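Local coordinates for serine-rich secreted cell wall anchored (LPXTG-motif ) protein (Lactobacillus reuteri ATCC 53608, PDB 5NXK), which probably serves as a cell-wall-anchored adhesin, its beta-solenoid binding region helping the bacterium attach to surfaces in the host gut, at residues Arg15-Thr20 with Ile36-Arg41; Asn31-Ile36 with Gly60-Asn65; Ile169-Asn174 with Ala209-Glu214; Val235-Ala240 with Glu266-Ser271. All blocks are in the same frame, centred on the assembly; numbering follows the deposited sequence.

The four contacts mark two regions of one long parallel beta-solenoid. Interactions 1 and 2 lie at its N-terminal end, with centres 12 Å apart; they share I36 and cross along the chain, and G39 O of interaction 1 lies 2.7 Å from N65 ND2 of interaction 2, a probable hydrogen bond. Interactions 3 and 4 form a second pair, with centres 11 Å apart, where A240 N and A240 O face A209 O and L211 N, both at 2.9 Å, in one sheet. The pairs are well separated: the centres of interactions 1 and 4 are about 38 Å apart. In interaction 1 R41 holds the turn after helix 7-14; interaction 2 pairs strands; the others lie at corners.

Interaction 1 of 4, residues Arg15-Thr20 with Ile36-Arg41; sequences RDASIT and INNGNR
Neither segment is regular: D16-I19 forms a type I beta turn, closed by I19 N to D16 O at 2.9 Å, and rests against the loop 36-41 with the CA atoms of A17 and N38 6.2 Å apart. D16 OD1 tightens the turn by accepting from S18 N as an Asx turn. The contact is carried by R41. Its CG stands anti to the carbonyl carbon, and bends at chi2 (-63°) and chi3 (-61°) fold the chain back so that the guanidinium lies with one face against the turn. R41 NH2 donates to I19 O at 3.0 Å, nearly straight (166°), in the guanidinium plane and on a lone pair of the carbonyl. On the same edge a water links NE to I19 O, while R41 NH1 donates to N38 OD1 at 3.0 Å and to L14 O at the end of helix 7-14. In-plane partners at NH2, NE and NH1 fix the orientation of the guanidinium plane. A17 CA lies above that face; D16 O comes within 2.8 Å of R41 NH2, but the N-H does not point at it. N38, its CG between backbone N and carbonyl carbon, turns its amide toward the turn and sets ND2 3.3 Å from A17 CB; R15 O is closer to N38 ND2, at 3.1 Å, but the angle is too poor for a hydrogen bond. R15 NH1 makes a weak hydrogen bond to T35 O. An arginine thus ties the connection leaving the helix to the corner between strands 34-36 and 41-46, in keeping with the helix-capped N-terminal end of a pectate lyase-like beta-helix.

Interaction 2 of 4, residues Asn31-Ile36 with Gly60-Asn65; sequences NNAITI and GIILNN
Two successive rungs of a parallel beta-solenoid sheet meet here, strand 34-36 running alongside strand 61-63 with axes 4.7 Å apart and a crossing angle of -23°. I34 pairs with I61, T35 with I62 and I36 with L63. The backbone ladder alternates in the parallel manner: I34 N donates to G60 O and I62 N to I34 O, then I36 N to I62 O and N64 N to I36 O, each at 2.8 Å. The first three are almost straight, while the last bends to 158° where the chain leaves the strand. On the inward face, that of I34, I36, I61 and L63, the isoleucines all place CG1 anti to the carbonyl carbon. I36 reaches across with CD1, which fits between I61 CG2 at 3.8 Å and L63 CD2 at 3.9 Å, the chains lying side by side. I72 of strand 71-77 packs on both I36 and L63, and L14 of helix 7-14 touches I34 and I61. On the other face I62 extends CD1 to within 3.7 Å of A33 CB, and T35 crosses I62 obliquely, its OG1 4.0 Å from I62 CB. T35 CG2 meets N64 CB at 3.9 Å. A parallel ladder with aliphatic side chains packed in the interior, I36 against both I61 and L63, is typical of parallel beta-solenoids, here consistent with the right-handed beta-helix of the pectate lyase-like family.

Interaction 3 of 4, residues Ile169-Asn174 with Ala209-Glu214; sequences INIAEN and ASLTME
No hydrogen bond joins the two segments; they meet by apolar contact and by the fit of a methyl group against backbone. The apolar part centres on I171, the last residue of its strand, whose side chain points toward 209-214. Its CG2, anti to the backbone N (CG1 takes the place beside it, chi1 -73°), touches A209 CB at 3.8 Å and passes S210 O at 4.0 Å. Its other branch, bent at chi2 to 64°, comes near L211, CG1 of I171 lying 4.2 Å from L211 CD1. L211 has its CG anti to the backbone N (chi1 171°), and so turns a methyl toward that branch. The contacts with backbone fall to A209, whose CB is directed into the curve traced by 171-174. There A209 CB sits 3.2 Å from A172 O, a close approach of a methyl to a carbonyl, and 3.9 Å from N174 N, with E173 CA a little farther off. The CA atoms of N174 and A209 are 4.2 Å apart. Two polar side chains have partners beyond the contact: S210 OG hydrogen-bonds to N176 ND2, and the N170 amide, on the outer face, hydrogen-bonds to T204 OG1 and N125 OD1. The contact lies at a corner of the solenoid, where the sheet holding strand 168-171 gives way to the sheet holding strand 210-214. V177 of strand 176-181 packs on both I171 and L211 in the interior, while strand 200-205 pairs with strand 168-171 and strand 240-244 flanks strand 210-214.

Interaction 4 of 4, residues Val235-Ala240 with Glu266-Ser271; sequences VNENAA and ELAKGS
V235 and L267, paired in parallel at the ends of their strands, cross obliquely on the buried face. L267 sends CD2 to V235 CG2 at 3.7 Å, and V235 CG1, anti to the backbone N (chi1 176°), meets S271 CB, also at 3.7 Å. S271 in turn has OG in the crowded place between backbone N and carbonyl carbon, from which it donates to A268 O at 2.5 Å on a lone pair. S271 N bonds to the same oxygen and closes a type II turn, so A268 O is gripped twice. A like turn, N236 to A239, stacks against it, and A268 points its CB toward segment 235-240, 3.2 Å from V235 O. On the outer side E237 and K269 run side by side in the same direction. K269 bends at chi4, so E237 OE2 lies nearer to K269 CE (3.2 Å) than to K269 NZ (3.7 Å), which makes the salt bridge a long one. N238 OD1 and G270 O are linked by a water that donates to both. Along the backbone V235 N donates to E266 O and A268 N to V235 O, each at 2.8 Å. The two turns lead from the sheet of strands 230-235 and 261-267 into that of strands 240-244 and 272-277; V273 of strand 272-277 touches both V235 and L267, and the preceding coil joins through V205, N208 and A209.

Interaction 1 of 4, residues Arg15-Thr20 with Ile36-Arg41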
loop_
_atom_site.group_PDB
_atom_site.type_symbol
_atom_site.label_atom_id
_atom_site.label_comp_id
_atom_site.label_asym_id
_atom_site.label_seq_id
_atom_site.Cartn_x
_atom_site.Cartn_y
_atom_site.Cartn_z
ATOM N N ARG A 15 -18.501 -10.932 -8.442
ATOM C CA ARG A 15 -18.915 -12.086 -7.656
ATOM C C ARG A 15 -19.105 -13.311 -8.537
ATOM O O ARG A 15 -19.457 -14.388 -8.049
ATOM C CB ARG A 15 -20.192 -11.783 -6.868
ATOM C CG ARG A 15 -19.956 -10.807 -5.720
ATOM C CD ARG A 15 -21.229 -10.509 -4.953
ATOM N NE ARG A 15 -21.835 -11.735 -4.441
ATOM C CZ ARG A 15 -21.466 -12.342 -3.317
ATOM N NH1 ARG A 15 -20.473 -11.849 -2.586
ATOM N NH2 ARG A 15 -22.078 -13.457 -2.934
ATOM N N ASP A 16 -18.815 -13.158 -9.824
ATOM C CA ASP A 16 -18.957 -14.257 -10.772
ATOM C C ASP A 16 -17.592 -14.901 -10.958
ATOM O O ASP A 16 -16.693 -14.311 -11.549
ATOM C CB ASP A 16 -19.516 -13.749 -12.106
ATOM C CG ASP A 16 -19.692 -14.856 -13.155
ATOM O OD1 ASP A 16 -19.029 -15.918 -13.086
ATOM O OD2 ASP A 16 -20.505 -14.637 -14.077
ATOM N N ALA A 17 -17.472 -16.138 -10.484
ATOM C CA ALA A 17 -16.188 -16.830 -10.356
ATOM C C ALA A 17 -15.516 -17.136 -11.692
ATOM O O ALA A 17 -14.346 -17.502 -11.726
ATOM C CB ALA A 17 -16.372 -18.117 -9.562
ATOM N N SER A 18 -16.262 -17.009 -12.785
ATOM C CA SER A 18 -15.720 -17.279 -14.117
ATOM C C SER A 18 -15.227 -15.999 -14.802
ATOM O O SER A 18 -14.591 -16.046 -15.855
ATOM C CB SER A 18 -16.786 -17.978 -14.973
ATOM O OG SER A 18 -16.537 -17.833 -16.358
ATOM N N ILE A 19 -15.517 -14.851 -14.195
ATOM C CA ILE A 19 -15.165 -13.563 -14.792
ATOM C C ILE A 19 -13.712 -13.198 -14.488
ATOM O O ILE A 19 -13.284 -13.242 -13.327
ATOM C CB ILE A 19 -16.100 -12.435 -14.296
ATOM C CG1 ILE A 19 -17.516 -12.650 -14.836
ATOM C CG2 ILE A 19 -15.621 -11.083 -14.790
ATOM C CD1 ILE A 19 -17.592 -12.678 -16.349
ATOM N N THR A 20 -12.953 -12.898 -15.545
ATOM C CA THR A 20 -11.549 -12.515 -15.416
ATOM C C THR A 20 -11.262 -11.062 -15.844
ATOM O O THR A 20 -10.308 -10.451 -15.361
ATOM C CB THR A 20 -10.623 -13.448 -16.242
ATOM O OG1 THR A 20 -10.906 -13.318 -17.639
ATOM C CG2 THR A 20 -10.788 -14.892 -15.800
ATOM N N ILE A 36 -15.521 -10.534 -2.483
ATOM C CA ILE A 36 -15.046 -11.608 -3.332
ATOM C C ILE A 36 -14.510 -12.716 -2.434
ATOM O O ILE A 36 -13.493 -12.546 -1.759
ATOM C CB ILE A 36 -13.928 -11.147 -4.277
ATOM C CG1 ILE A 36 -14.333 -9.872 -5.025
ATOM C CG2 ILE A 36 -13.517 -12.288 -5.212
ATOM C CD1 ILE A 36 -13.252 -9.340 -5.955
ATOM N N ASN A 37 -15.191 -13.856 -2.427
ATOM C CA ASN A 37 -14.807 -14.954 -1.548
ATOM C C ASN A 37 -15.101 -16.306 -2.174
ATOM O O ASN A 37 -15.441 -17.266 -1.478
ATOM C CB ASN A 37 -15.506 -14.836 -0.191
ATOM C CG ASN A 37 -17.024 -14.888 -0.299
ATOM O OD1 ASN A 37 -17.581 -15.025 -1.389
ATOM N ND2 ASN A 37 -17.694 -14.816 0.843
ATOM N N ASN A 38 -14.988 -16.372 -3.492
ATOM C CA ASN A 38 -15.364 -17.575 -4.215
ATOM C C ASN A 38 -14.190 -18.295 -4.862
ATOM O O ASN A 38 -14.317 -18.826 -5.968
ATOM C CB ASN A 38 -16.440 -17.223 -5.253
ATOM C CG ASN A 38 -15.990 -16.161 -6.244
ATOM O OD1 ASN A 38 -14.925 -15.560 -6.096
ATOM N ND2 ASN A 38 -16.839 -15.879 -7.226
ATOM N N GLY A 39 -13.057 -18.323 -4.157
ATOM C CA GLY A 39 -11.944 -19.193 -4.505
ATOM C C GLY A 39 -10.831 -18.518 -5.280
ATOM O O GLY A 39 -10.585 -17.317 -5.112
ATOM N N ASN A 40 -10.137 -19.303 -6.106
ATOM C CA ASN A 40 -9.093 -18.777 -6.971
ATOM C C ASN A 40 -9.693 -17.809 -7.974
ATOM O O ASN A 40 -10.663 -18.136 -8.649
ATOM C CB ASN A 40 -8.365 -19.902 -7.721
ATOM C CG ASN A 40 -7.505 -20.773 -6.803
ATOM O OD1 ASN A 40 -6.897 -20.284 -5.849
ATOM N ND2 ASN A 40 -7.455 -22.075 -7.098
ATOM N N ARG A 41 -9.129 -16.608 -8.054
ATOM C CA ARG A 41 -9.626 -15.589 -8.972
ATOM C C ARG A 41 -8.464 -14.845 -9.593
ATOM O O ARG A 41 -7.469 -14.546 -8.934
ATOM C CB ARG A 41 -10.561 -14.597 -8.271
ATOM C CG ARG A 41 -11.880 -15.193 -7.782
ATOM C CD ARG A 41 -12.761 -15.712 -8.933
ATOM N NE ARG A 41 -13.164 -14.677 -9.890
ATOM C CZ ARG A 41 -14.120 -13.777 -9.660
ATOM N NH1 ARG A 41 -14.755 -13.767 -8.495
ATOM N NH2 ARG A 41 -14.437 -12.875 -10.586
HETATM O O HOH W 1 -11.274 -14.816 -12.283
#

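Interaction 2 of 4, residues Asn31-Ile36 with Gly60-Asn65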
loop_
_atom_site.group_PDB
_atom_site.type_symbol
_atom_site.label_atom_id
_atom_site.label_comp_id
_atom_site.label_asym_id
_atom_site.label_seq_id
_atom_site.Cartn_x
_atom_site.Cartn_y
_atom_site.Cartn_z
ATOM N N ASN A 31 -22.372 2.159 -2.959
ATOM C CA ASN A 31 -22.983 2.419 -1.659
ATOM C C ASN A 31 -22.735 1.262 -0.695
ATOM O O ASN A 31 -22.879 1.397 0.525
ATOM C CB ASN A 31 -24.481 2.667 -1.819
ATOM C CG ASN A 31 -24.778 3.876 -2.690
ATOM O OD1 ASN A 31 -25.343 3.749 -3.774
ATOM N ND2 ASN A 31 -24.371 5.054 -2.229
ATOM N N ASN A 32 -22.330 0.130 -1.252
ATOM C CA ASN A 32 -22.027 -1.040 -0.446
ATOM C C ASN A 32 -20.644 -1.589 -0.784
ATOM O O ASN A 32 -20.138 -1.355 -1.880
ATOM C CB ASN A 32 -23.085 -2.111 -0.697
ATOM C CG ASN A 32 -24.471 -1.642 -0.331
ATOM O OD1 ASN A 32 -24.810 -1.524 0.844
ATOM N ND2 ASN A 32 -25.270 -1.318 -1.346
ATOM N N ALA A 33 -20.035 -2.310 0.151
ATOM C CA ALA A 33 -18.810 -3.042 -0.146
ATOM C C ALA A 33 -19.161 -4.266 -0.985
ATOM O O ALA A 33 -20.224 -4.851 -0.812
ATOM C CB ALA A 33 -18.087 -3.461 1.137
ATOM N N ILE A 34 -18.267 -4.648 -1.888
ATOM C CA ILE A 34 -18.440 -5.862 -2.679
ATOM C C ILE A 34 -17.474 -6.933 -2.179
ATOM O O ILE A 34 -16.270 -6.708 -2.170
ATOM C CB ILE A 34 -18.175 -5.606 -4.173
ATOM C CG1 ILE A 34 -19.225 -4.665 -4.763
ATOM C CG2 ILE A 34 -18.161 -6.912 -4.943
ATOM C CD1 ILE A 34 -18.882 -4.198 -6.168
ATOM N N THR A 35 -17.982 -8.097 -1.781
ATOM C CA THR A 35 -17.103 -9.156 -1.290
ATOM C C THR A 35 -16.801 -10.202 -2.357
ATOM O O THR A 35 -17.696 -10.684 -3.040
ATOM C CB THR A 35 -17.696 -9.876 -0.056
ATOM O OG1 THR A 35 -17.781 -8.962 1.047
ATOM C CG2 THR A 35 -16.817 -11.052 0.353
ATOM N N ILE A 36 -15.521 -10.534 -2.483
ATOM C CA ILE A 36 -15.046 -11.608 -3.332
ATOM C C ILE A 36 -14.510 -12.716 -2.434
ATOM O O ILE A 36 -13.493 -12.546 -1.759
ATOM C CB ILE A 36 -13.928 -11.147 -4.277
ATOM C CG1 ILE A 36 -14.333 -9.872 -5.025
ATOM C CG2 ILE A 36 -13.517 -12.288 -5.212
ATOM C CD1 ILE A 36 -13.252 -9.340 -5.955
ATOM N N GLY A 60 -14.679 -1.017 -0.014
ATOM C CA GLY A 60 -14.983 -0.943 -1.439
ATOM C C GLY A 60 -15.039 -2.346 -2.010
ATOM O O GLY A 60 -16.111 -2.919 -2.230
ATOM N N ILE A 61 -13.867 -2.903 -2.269
ATOM C CA ILE A 61 -13.761 -4.314 -2.612
ATOM C C ILE A 61 -13.125 -5.057 -1.446
ATOM O O ILE A 61 -12.059 -4.673 -0.970
ATOM C CB ILE A 61 -12.938 -4.521 -3.890
ATOM C CG1 ILE A 61 -13.646 -3.858 -5.066
ATOM C CG2 ILE A 61 -12.695 -6.009 -4.145
ATOM C CD1 ILE A 61 -12.872 -3.900 -6.358
ATOM N N ILE A 62 -13.785 -6.113 -0.980
ATOM C CA ILE A 62 -13.248 -6.938 0.083
ATOM C C ILE A 62 -12.892 -8.330 -0.426
ATOM O O ILE A 62 -13.763 -9.073 -0.846
ATOM C CB ILE A 62 -14.244 -7.085 1.239
ATOM C CG1 ILE A 62 -14.766 -5.710 1.678
ATOM C CG2 ILE A 62 -13.612 -7.886 2.384
ATOM C CD1 ILE A 62 -15.755 -5.761 2.818
ATOM N N LEU A 63 -11.609 -8.668 -0.374
ATOM C CA LEU A 63 -11.124 -10.009 -0.696
ATOM C C LEU A 63 -11.259 -10.811 0.586
ATOM O O LEU A 63 -10.742 -10.406 1.630
ATOM C CB LEU A 63 -9.671 -9.974 -1.177
ATOM C CG LEU A 63 -9.346 -8.955 -2.284
ATOM C CD1 LEU A 63 -7.885 -9.062 -2.734
ATOM C CD2 LEU A 63 -10.287 -9.091 -3.473
ATOM N N ASN A 64 -11.985 -11.920 0.542
ATOM C CA ASN A 64 -12.300 -12.616 1.784
ATOM C C ASN A 64 -12.438 -14.132 1.646
ATOM O O ASN A 64 -13.334 -14.727 2.245
ATOM C CB ASN A 64 -13.582 -12.017 2.378
ATOM C CG ASN A 64 -13.634 -12.121 3.896
ATOM O OD1 ASN A 64 -12.728 -12.663 4.533
ATOM N ND2 ASN A 64 -14.690 -11.569 4.484
ATOM N N ASN A 65 -11.560 -14.756 0.860
ATOM C CA ASN A 65 -11.535 -16.218 0.792
ATOM C C ASN A 65 -11.306 -16.794 2.176
ATOM O O ASN A 65 -10.503 -16.277 2.956
ATOM C CB ASN A 65 -10.460 -16.703 -0.180
ATOM C CG ASN A 65 -10.925 -16.655 -1.619
ATOM O OD1 ASN A 65 -12.122 -16.710 -1.886
ATOM N ND2 ASN A 65 -9.986 -16.562 -2.554
#

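Interaction 3 of 4, residues Ile169-Asn174 with Ala209-Glu214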
loop_
_atom_site.group_PDB
_atom_site.type_symbol
_atom_site.label_atom_id
_atom_site.label_comp_id
_atom_site.label_asym_id
_atom_site.label_seq_id
_atom_site.Cartn_x
_atom_site.Cartn_y
_atom_site.Cartn_z
ATOM N N ILE A 169 5.135 -4.306 -0.834
ATOM C CA ILE A 169 4.719 -3.265 -1.772
ATOM C C ILE A 169 5.841 -3.133 -2.799
ATOM O O ILE A 169 6.985 -2.816 -2.454
ATOM C CB ILE A 169 4.449 -1.928 -1.069
ATOM C CG1 ILE A 169 3.305 -2.073 -0.062
ATOM C CG2 ILE A 169 4.093 -0.841 -2.071
ATOM C CD1 ILE A 169 3.101 -0.824 0.751
ATOM N N ASN A 170 5.523 -3.415 -4.054
ATOM C CA ASN A 170 6.541 -3.419 -5.096
ATOM C C ASN A 170 6.264 -2.299 -6.082
ATOM O O ASN A 170 5.220 -2.284 -6.714
ATOM C CB ASN A 170 6.551 -4.757 -5.847
ATOM C CG ASN A 170 6.791 -5.946 -4.938
ATOM O OD1 ASN A 170 7.749 -5.971 -4.165
ATOM N ND2 ASN A 170 5.902 -6.943 -5.020
ATOM N N ILE A 171 7.211 -1.393 -6.251
ATOM C CA ILE A 171 7.122 -0.388 -7.301
ATOM C C ILE A 171 7.774 -1.005 -8.522
ATOM O O ILE A 171 8.963 -1.317 -8.519
ATOM C CB ILE A 171 7.806 0.950 -6.923
ATOM C CG1 ILE A 171 6.981 1.733 -5.892
ATOM C CG2 ILE A 171 7.936 1.851 -8.141
ATOM C CD1 ILE A 171 6.815 1.079 -4.544
ATOM N N ALA A 172 6.985 -1.218 -9.566
ATOM C CA ALA A 172 7.466 -1.983 -10.709
ATOM C C ALA A 172 8.592 -1.273 -11.425
ATOM O O ALA A 172 8.708 -0.051 -11.340
ATOM C CB ALA A 172 6.327 -2.241 -11.680
ATOM N N GLU A 173 9.422 -2.029 -12.134
ATOM C CA GLU A 173 10.414 -1.413 -13.003
ATOM C C GLU A 173 9.749 -0.412 -13.944
ATOM O O GLU A 173 8.627 -0.629 -14.398
ATOM C CB GLU A 173 11.219 -2.455 -13.775
ATOM C CG GLU A 173 10.466 -3.313 -14.744
ATOM C CD GLU A 173 11.420 -4.127 -15.610
ATOM O OE1 GLU A 173 12.606 -3.738 -15.711
ATOM O OE2 GLU A 173 10.991 -5.161 -16.165
ATOM N N ASN A 174 10.431 0.711 -14.157
ATOM C CA ASN A 174 9.982 1.817 -15.006
ATOM C C ASN A 174 8.778 2.577 -14.477
ATOM O O ASN A 174 8.329 3.519 -15.110
ATOM C CB ASN A 174 9.663 1.308 -16.416
ATOM C CG ASN A 174 10.847 0.632 -17.046
ATOM O OD1 ASN A 174 11.959 1.133 -16.968
ATOM N ND2 ASN A 174 10.631 -0.542 -17.619
ATOM N N ALA A 209 12.850 2.716 -11.909
ATOM C CA ALA A 209 11.583 3.234 -11.393
ATOM C C ALA A 209 11.822 4.452 -10.525
ATOM O O ALA A 209 12.945 4.707 -10.098
ATOM C CB ALA A 209 10.851 2.173 -10.606
ATOM N N SER A 210 10.759 5.194 -10.242
ATOM C CA SER A 210 10.860 6.299 -9.314
ATOM C C SER A 210 9.773 6.170 -8.243
ATOM O O SER A 210 8.636 5.750 -8.512
ATOM C CB SER A 210 10.795 7.654 -10.046
ATOM O OG SER A 210 9.469 8.152 -10.159
ATOM N N LEU A 211 10.162 6.486 -7.017
ATOM C CA LEU A 211 9.247 6.518 -5.892
ATOM C C LEU A 211 9.424 7.850 -5.201
ATOM O O LEU A 211 10.523 8.182 -4.767
ATOM C CB LEU A 211 9.517 5.368 -4.923
ATOM C CG LEU A 211 8.727 5.466 -3.608
ATOM C CD1 LEU A 211 7.228 5.427 -3.891
ATOM C CD2 LEU A 211 9.101 4.342 -2.647
ATOM N N THR A 212 8.348 8.623 -5.125
ATOM C CA THR A 212 8.395 9.929 -4.495
ATOM C C THR A 212 7.350 10.017 -3.381
ATOM O O THR A 212 6.150 9.859 -3.621
ATOM C CB THR A 212 8.158 11.052 -5.526
ATOM O OG1 THR A 212 9.123 10.945 -6.582
ATOM C CG2 THR A 212 8.281 12.409 -4.875
ATOM N N MET A 213 7.820 10.249 -2.161
ATOM C CA MET A 213 6.962 10.414 -0.994
ATOM C C MET A 213 7.486 11.576 -0.162
ATOM O O MET A 213 8.103 11.397 0.891
ATOM C CB MET A 213 6.858 9.114 -0.178
ATOM C CG MET A 213 6.616 7.877 -1.030
ATOM S SD MET A 213 5.900 6.459 -0.131
ATOM C CE MET A 213 7.303 6.042 0.876
ATOM N N GLU A 214 7.239 12.779 -0.670
ATOM C CA GLU A 214 7.754 13.996 -0.061
ATOM C C GLU A 214 6.680 14.567 0.850
ATOM O O GLU A 214 5.917 15.438 0.453
ATOM C CB GLU A 214 8.153 14.989 -1.149
ATOM C CG GLU A 214 9.401 14.534 -1.900
ATOM C CD GLU A 214 9.798 15.478 -3.021
ATOM O OE1 GLU A 214 8.930 15.821 -3.858
ATOM O OE2 GLU A 214 10.984 15.851 -3.078
#

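Interaction 4 of 4, residues Val235-Ala240 with Glu266-Ser271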
loop_
_atom_site.group_PDB
_atom_site.type_symbol
_atom_site.label_atom_id
_atom_site.label_comp_id
_atom_site.label_asym_id
_atom_site.label_seq_id
_atom_site.Cartn_x
_atom_site.Cartn_y
_atom_site.Cartn_z
ATOM N N VAL A 235 16.165 -0.950 -3.273
ATOM C CA VAL A 235 16.139 0.011 -4.359
ATOM C C VAL A 235 17.070 -0.497 -5.463
ATOM O O VAL A 235 18.280 -0.568 -5.277
ATOM C CB VAL A 235 16.568 1.392 -3.873
ATOM C CG1 VAL A 235 16.638 2.376 -5.047
ATOM C CG2 VAL A 235 15.611 1.866 -2.781
ATOM N N ASN A 236 16.500 -0.868 -6.603
ATOM C CA ASN A 236 17.265 -1.521 -7.660
ATOM C C ASN A 236 18.037 -0.547 -8.561
ATOM O O ASN A 236 17.968 0.675 -8.379
ATOM C CB ASN A 236 16.329 -2.420 -8.496
ATOM C CG ASN A 236 15.950 -3.695 -7.760
ATOM O OD1 ASN A 236 16.714 -4.651 -7.772
ATOM N ND2 ASN A 236 14.781 -3.720 -7.125
ATOM N N GLU A 237 18.789 -1.095 -9.513
ATOM C CA GLU A 237 19.652 -0.277 -10.367
ATOM C C GLU A 237 18.918 0.859 -11.051
ATOM O O GLU A 237 17.811 0.678 -11.562
ATOM C CB GLU A 237 20.355 -1.106 -11.442
ATOM C CG GLU A 237 21.311 -2.144 -10.907
ATOM C CD GLU A 237 22.128 -2.786 -12.011
ATOM O OE1 GLU A 237 21.797 -2.569 -13.200
ATOM O OE2 GLU A 237 23.087 -3.521 -11.685
ATOM N N ASN A 238 19.543 2.033 -11.014
ATOM C CA ASN A 238 19.049 3.244 -11.667
ATOM C C ASN A 238 17.697 3.739 -11.176
ATOM O O ASN A 238 17.111 4.633 -11.776
ATOM C CB ASN A 238 19.006 3.041 -13.184
ATOM C CG ASN A 238 20.350 2.587 -13.745
ATOM O OD1 ASN A 238 21.400 3.086 -13.342
ATOM N ND2 ASN A 238 20.323 1.630 -14.660
ATOM N N ALA A 239 17.207 3.194 -10.070
ATOM C CA ALA A 239 15.978 3.731 -9.500
ATOM C C ALA A 239 16.238 5.102 -8.863
ATOM O O ALA A 239 17.363 5.409 -8.466
ATOM C CB ALA A 239 15.383 2.769 -8.489
ATOM N N ALA A 240 15.196 5.929 -8.825
ATOM C CA ALA A 240 15.223 7.248 -8.205
ATOM C C ALA A 240 14.223 7.282 -7.057
ATOM O O ALA A 240 13.032 7.038 -7.246
ATOM C CB ALA A 240 14.897 8.338 -9.231
ATOM N N GLU A 266 18.974 -2.268 0.791
ATOM C CA GLU A 266 19.944 -2.405 -0.284
ATOM C C GLU A 266 19.694 -1.320 -1.312
ATOM O O GLU A 266 18.604 -1.220 -1.853
ATOM C CB GLU A 266 19.850 -3.795 -0.931
ATOM C CG GLU A 266 20.147 -4.962 0.039
ATOM C CD GLU A 266 20.026 -6.353 -0.600
ATOM O OE1 GLU A 266 18.906 -6.731 -1.013
ATOM O OE2 GLU A 266 21.048 -7.070 -0.682
ATOM N N LEU A 267 20.709 -0.509 -1.573
ATOM C CA LEU A 267 20.599 0.594 -2.521
ATOM C C LEU A 267 21.563 0.296 -3.664
ATOM O O LEU A 267 22.774 0.417 -3.504
ATOM C CB LEU A 267 20.932 1.933 -1.859
ATOM C CG LEU A 267 20.162 2.285 -0.570
ATOM C CD1 LEU A 267 20.430 3.708 -0.098
ATOM C CD2 LEU A 267 18.669 2.079 -0.755
ATOM N N ALA A 268 21.032 -0.081 -4.817
ATOM C CA ALA A 268 21.860 -0.659 -5.873
ATOM C C ALA A 268 22.672 0.375 -6.639
ATOM O O ALA A 268 22.350 1.563 -6.635
ATOM C CB ALA A 268 20.974 -1.452 -6.856
ATOM N N LYS A 269 23.728 -0.084 -7.307
ATOM C CA LYS A 269 24.529 0.803 -8.159
ATOM C C LYS A 269 23.625 1.512 -9.177
ATOM O O LYS A 269 22.667 0.921 -9.703
ATOM C CB LYS A 269 25.679 0.047 -8.838
ATOM C CG LYS A 269 25.271 -0.965 -9.881
ATOM C CD LYS A 269 26.472 -1.378 -10.745
ATOM C CE LYS A 269 26.160 -2.628 -11.570
ATOM N NZ LYS A 269 26.635 -3.862 -10.875
ATOM N N GLY A 270 23.913 2.791 -9.415
ATOM C CA GLY A 270 23.138 3.605 -10.326
ATOM C C GLY A 270 21.917 4.248 -9.691
ATOM O O GLY A 270 21.361 5.189 -10.245
ATOM N N SER A 271 21.466 3.737 -8.547
ATOM C CA SER A 271 20.315 4.354 -7.880
ATOM C C SER A 271 20.663 5.722 -7.294
ATOM O O SER A 271 21.819 6.013 -6.977
ATOM C CB SER A 271 19.754 3.441 -6.781
ATOM O OG SER A 271 20.684 3.254 -5.713
HETATM O O HOH W 2 21.947 6.053 -12.854
#